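Local coordinates for protein starch synthase I (Hordeum vulgare, PDB 4HLN) that belongs to the starch synthases, two-domain proteins of the glycosyltransferase family with Rossmann-like folds, and binds glycan, at residues P541-T546 with D551-F556. Sequence-based numbering, arbitrary orientation.
Sequences PVVHGT and DTVETF. With GLC (alpha-D-glucopyranose), chain B; GLC (alpha-D-glucopyranose), chain C.
V553 packs against P541 and V543: its CG2 methyl touches P541 CG at 3.9 Å, while both CG2 and CB of V553 lie 3.9 Å from V543 CG1. With CG1 anti to the backbone N (chi1 171°), V553 holds CG2 beside that nitrogen, where it bridges the two strand residues. Branched valines and the compact proline ring suit this closed, apolar place: they present methyls and methylenes and bring no polar group needing a partner. M535 and Q531 of helix 529-536 and M520 of strand 517-520 pack around the same cluster. Strand 540-544 belongs to the parallel sheet of the C-terminal Rossmann-like domain, and the loop 551-556, on its way to neighbouring strand 569-571, folds back over it. The other end is looser and partly exposed. There the small hydroxyl of T546, set between the backbone N and the carbonyl carbon (chi1 53°), donates from OG1 to D551 OD2 (3.1 Å), meeting the carboxylate from above, 46° out of its plane. OD2 also accepts from the backbone N of G548, and one carboxylate oxygen thereby joins T546 to the loop between the segments. Past V553 the chain reaches the glycan, where F556 turns its ring edge to O3 of the chain B glucose.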
ATOM      1  N   PRO A 541      -5.298 -17.598   4.041  1.00 42.42           N
ATOM      2  CA  PRO A 541      -4.436 -17.072   2.994  1.00 39.35           C
ATOM      3  C   PRO A 541      -3.062 -17.716   2.997  1.00 48.68           C
ATOM      4  O   PRO A 541      -2.506 -18.013   4.057  1.00 51.76           O
ATOM      5  CB  PRO A 541      -4.332 -15.588   3.360  1.00 43.56           C
ATOM      6  CG  PRO A 541      -4.478 -15.552   4.839  1.00 39.00           C
ATOM      7  CD  PRO A 541      -5.469 -16.648   5.154  1.00 47.17           C
ATOM      8  N   VAL A 542      -2.538 -17.941   1.798  1.00 48.03           N
ATOM      9  CA  VAL A 542      -1.143 -18.306   1.598  1.00 48.80           C
ATOM     10  C   VAL A 542      -0.499 -17.244   0.703  1.00 57.07           C
ATOM     11  O   VAL A 542      -0.866 -17.072  -0.459  1.00 61.93           O
ATOM     12  CB  VAL A 542      -1.013 -19.689   0.943  1.00 52.32           C
ATOM     13  CG1 VAL A 542       0.400 -19.899   0.395  1.00 48.22           C
ATOM     14  CG2 VAL A 542      -1.403 -20.776   1.927  1.00 47.79           C
ATOM     15  N   VAL A 543       0.471 -16.532   1.252  1.00 57.83           N
ATOM     16  CA  VAL A 543       0.956 -15.323   0.621  1.00 56.92           C
ATOM     17  C   VAL A 543       2.485 -15.218   0.645  1.00 56.41           C
ATOM     18  O   VAL A 543       3.141 -15.716   1.563  1.00 58.86           O
ATOM     19  CB  VAL A 543       0.326 -14.103   1.318  1.00 62.59           C
ATOM     20  CG1 VAL A 543       0.624 -14.141   2.808  1.00 59.57           C
ATOM     21  CG2 VAL A 543       0.815 -12.810   0.696  1.00 72.96           C
ATOM     22  N   HIS A 544       3.052 -14.585  -0.381  1.00 52.51           N
ATOM     23  CA  HIS A 544       4.484 -14.287  -0.386  1.00 55.93           C
ATOM     24  C   HIS A 544       4.840 -13.242   0.659  1.00 58.48           C
ATOM     25  O   HIS A 544       4.243 -12.160   0.686  1.00 56.45           O
ATOM     26  CB  HIS A 544       4.945 -13.767  -1.742  1.00 49.01           C
ATOM     27  CG  HIS A 544       6.336 -13.210  -1.712  1.00 56.70           C
ATOM     28  ND1 HIS A 544       6.773 -12.236  -2.585  1.00 63.47           N
ATOM     29  CD2 HIS A 544       7.387 -13.489  -0.907  1.00 56.24           C
ATOM     30  CE1 HIS A 544       8.035 -11.944  -2.324  1.00 57.00           C
ATOM     31  NE2 HIS A 544       8.430 -12.688  -1.305  1.00 61.95           N
ATOM     32  N   GLY A 545       5.820 -13.562   1.502  1.00 56.26           N
ATOM     33  CA  GLY A 545       6.320 -12.613   2.482  1.00 58.02           C
ATOM     34  C   GLY A 545       6.809 -13.208   3.787  1.00 64.35           C
ATOM     35  O   GLY A 545       6.881 -14.424   3.963  1.00 74.67           O
ATOM     36  N   THR A 546       7.166 -12.329   4.711  1.00 69.00           N
ATOM     37  CA  THR A 546       7.532 -12.746   6.059  1.00 75.45           C
ATOM     38  C   THR A 546       6.270 -12.837   6.941  1.00 81.87           C
ATOM     39  O   THR A 546       5.268 -12.153   6.694  1.00 85.81           O
ATOM     40  CB  THR A 546       8.621 -11.815   6.658  1.00 61.50           C
ATOM     41  OG1 THR A 546       8.211 -10.440   6.565  1.00 63.01           O
ATOM     42  CG2 THR A 546       9.921 -11.982   5.884  1.00 56.75           C
ATOM     43  N   ASP A 551       3.383  -8.874  11.137  1.00 84.21           N
ATOM     44  CA  ASP A 551       3.035  -8.944   9.721  1.00 72.99           C
ATOM     45  C   ASP A 551       1.527  -9.124   9.496  1.00 72.50           C
ATOM     46  O   ASP A 551       0.795  -9.608  10.377  1.00 63.53           O
ATOM     47  CB  ASP A 551       3.868 -10.011   9.000  1.00 76.57           C
ATOM     48  CG  ASP A 551       5.344  -9.602   8.843  1.00 87.09           C
ATOM     49  OD1 ASP A 551       5.616  -8.396   8.635  1.00 88.32           O
ATOM     50  OD2 ASP A 551       6.234 -10.485   8.932  1.00 83.82           O
ATOM     51  N   THR A 552       1.065  -8.706   8.319  1.00 68.61           N
ATOM     52  CA  THR A 552      -0.364  -8.727   7.998  1.00 67.31           C
ATOM     53  C   THR A 552      -0.948 -10.146   8.002  1.00 65.35           C
ATOM     54  O   THR A 552      -2.094 -10.355   8.418  1.00 66.69           O
ATOM     55  CB  THR A 552      -0.661  -7.994   6.668  1.00 66.61           C
ATOM     56  OG1 THR A 552      -1.318  -8.882   5.761  1.00 75.42           O
ATOM     57  CG2 THR A 552       0.626  -7.485   6.040  1.00 65.14           C
ATOM     58  N   VAL A 553      -0.155 -11.113   7.544  1.00 58.95           N
ATOM     59  CA  VAL A 553      -0.445 -12.530   7.771  1.00 54.26           C
ATOM     60  C   VAL A 553       0.640 -13.155   8.648  1.00 58.40           C
ATOM     61  O   VAL A 553       1.791 -13.293   8.229  1.00 67.50           O
ATOM     62  CB  VAL A 553      -0.545 -13.329   6.454  1.00 56.06           C
ATOM     63  CG1 VAL A 553      -0.630 -14.826   6.736  1.00 53.24           C
ATOM     64  CG2 VAL A 553      -1.730 -12.859   5.632  1.00 50.34           C
ATOM     65  N   GLU A 554       0.265 -13.521   9.868  1.00 62.51           N
ATOM     66  CA  GLU A 554       1.174 -14.187  10.792  1.00 70.90           C
ATOM     67  C   GLU A 554       1.197 -15.695  10.501  1.00 70.62           C
ATOM     68  O   GLU A 554       0.162 -16.366  10.568  1.00 66.43           O
ATOM     69  CB  GLU A 554       0.733 -13.902  12.230  1.00 77.17           C
ATOM     70  CG  GLU A 554       1.646 -14.452  13.308  1.00 96.97           C
ATOM     71  CD  GLU A 554       1.050 -14.306  14.704  1.00108.81           C
ATOM     72  OE1 GLU A 554       1.456 -15.071  15.607  1.00108.41           O
ATOM     73  OE2 GLU A 554       0.177 -13.428  14.894  1.00112.11           O
ATOM     74  N   THR A 555       2.364 -16.228  10.155  1.00 68.47           N
ATOM     75  CA  THR A 555       2.451 -17.641   9.792  1.00 69.20           C
ATOM     76  C   THR A 555       1.998 -18.554  10.932  1.00 75.12           C
ATOM     77  O   THR A 555       2.232 -18.267  12.105  1.00 76.45           O
ATOM     78  CB  THR A 555       3.865 -18.046   9.339  1.00 68.11           C
ATOM     79  OG1 THR A 555       4.240 -17.280   8.190  1.00 78.39           O
ATOM     80  CG2 THR A 555       3.901 -19.525   8.975  1.00 59.86           C
ATOM     81  N   PHE A 556       1.348 -19.657  10.571  1.00 77.25           N
ATOM     82  CA  PHE A 556       0.819 -20.607  11.541  1.00 78.07           C
ATOM     83  C   PHE A 556       1.895 -21.253  12.389  1.00 89.50           C
ATOM     84  O   PHE A 556       2.915 -21.720  11.880  1.00 92.22           O
ATOM     85  CB  PHE A 556       0.050 -21.713  10.833  1.00 70.87           C
ATOM     86  CG  PHE A 556      -0.591 -22.685  11.768  1.00 71.14           C
ATOM     87  CD1 PHE A 556      -0.455 -24.046  11.577  1.00 68.77           C
ATOM     88  CD2 PHE A 556      -1.334 -22.233  12.851  1.00 81.15           C
ATOM     89  CE1 PHE A 556      -1.062 -24.950  12.451  1.00 67.31           C
ATOM     90  CE2 PHE A 556      -1.945 -23.131  13.726  1.00 76.27           C
ATOM     91  CZ  PHE A 556      -1.804 -24.491  13.525  1.00 68.85           C
TER
HETATM   92  C1  GLC B   2       3.663 -27.236  10.705  1.00148.06           C
HETATM   93  C2  GLC B   2       2.173 -26.860  10.868  1.00152.69           C
HETATM   94  C3  GLC B   2       1.329 -27.603  11.928  1.00153.89           C
HETATM   95  C4  GLC B   2       1.722 -29.046  12.221  1.00150.75           C
HETATM   96  C5  GLC B   2       3.218 -29.264  11.984  1.00152.64           C
HETATM   97  C6  GLC B   2       3.503 -30.762  11.906  1.00147.76           C
HETATM   98  O2  GLC B   2       2.034 -25.470  11.049  1.00154.88           O
HETATM   99  O3  GLC B   2      -0.004 -27.666  11.466  1.00151.67           O
HETATM  100  O4  GLC B   2       1.335 -29.418  13.553  1.00145.08           O
HETATM  101  O5  GLC B   2       3.705 -28.658  10.788  1.00152.34           O
HETATM  102  O6  GLC B   2       3.518 -31.165  10.556  1.00145.46           O
HETATM  103  C1  GLC C   1       6.486 -22.786  11.934  1.00132.37           C
HETATM  104  C2  GLC C   1       6.520 -23.690  13.150  1.00134.63           C
HETATM  105  C3  GLC C   1       6.014 -25.102  12.819  1.00142.89           C
HETATM  106  C4  GLC C   1       4.800 -25.210  11.874  1.00140.69           C
HETATM  107  C5  GLC C   1       4.980 -24.173  10.762  1.00138.57           C
HETATM  108  C6  GLC C   1       3.757 -23.994   9.880  1.00140.25           C
HETATM  109  O2  GLC C   1       7.854 -23.739  13.617  1.00127.57           O
HETATM  110  O3  GLC C   1       5.707 -25.743  14.034  1.00149.87           O
HETATM  111  O4  GLC C   1       4.762 -26.583  11.452  1.00140.93           O
HETATM  112  O5  GLC C   1       5.222 -22.905  11.336  1.00137.33           O
HETATM  113  O6  GLC C   1       4.161 -24.021   8.535  1.00144.25           O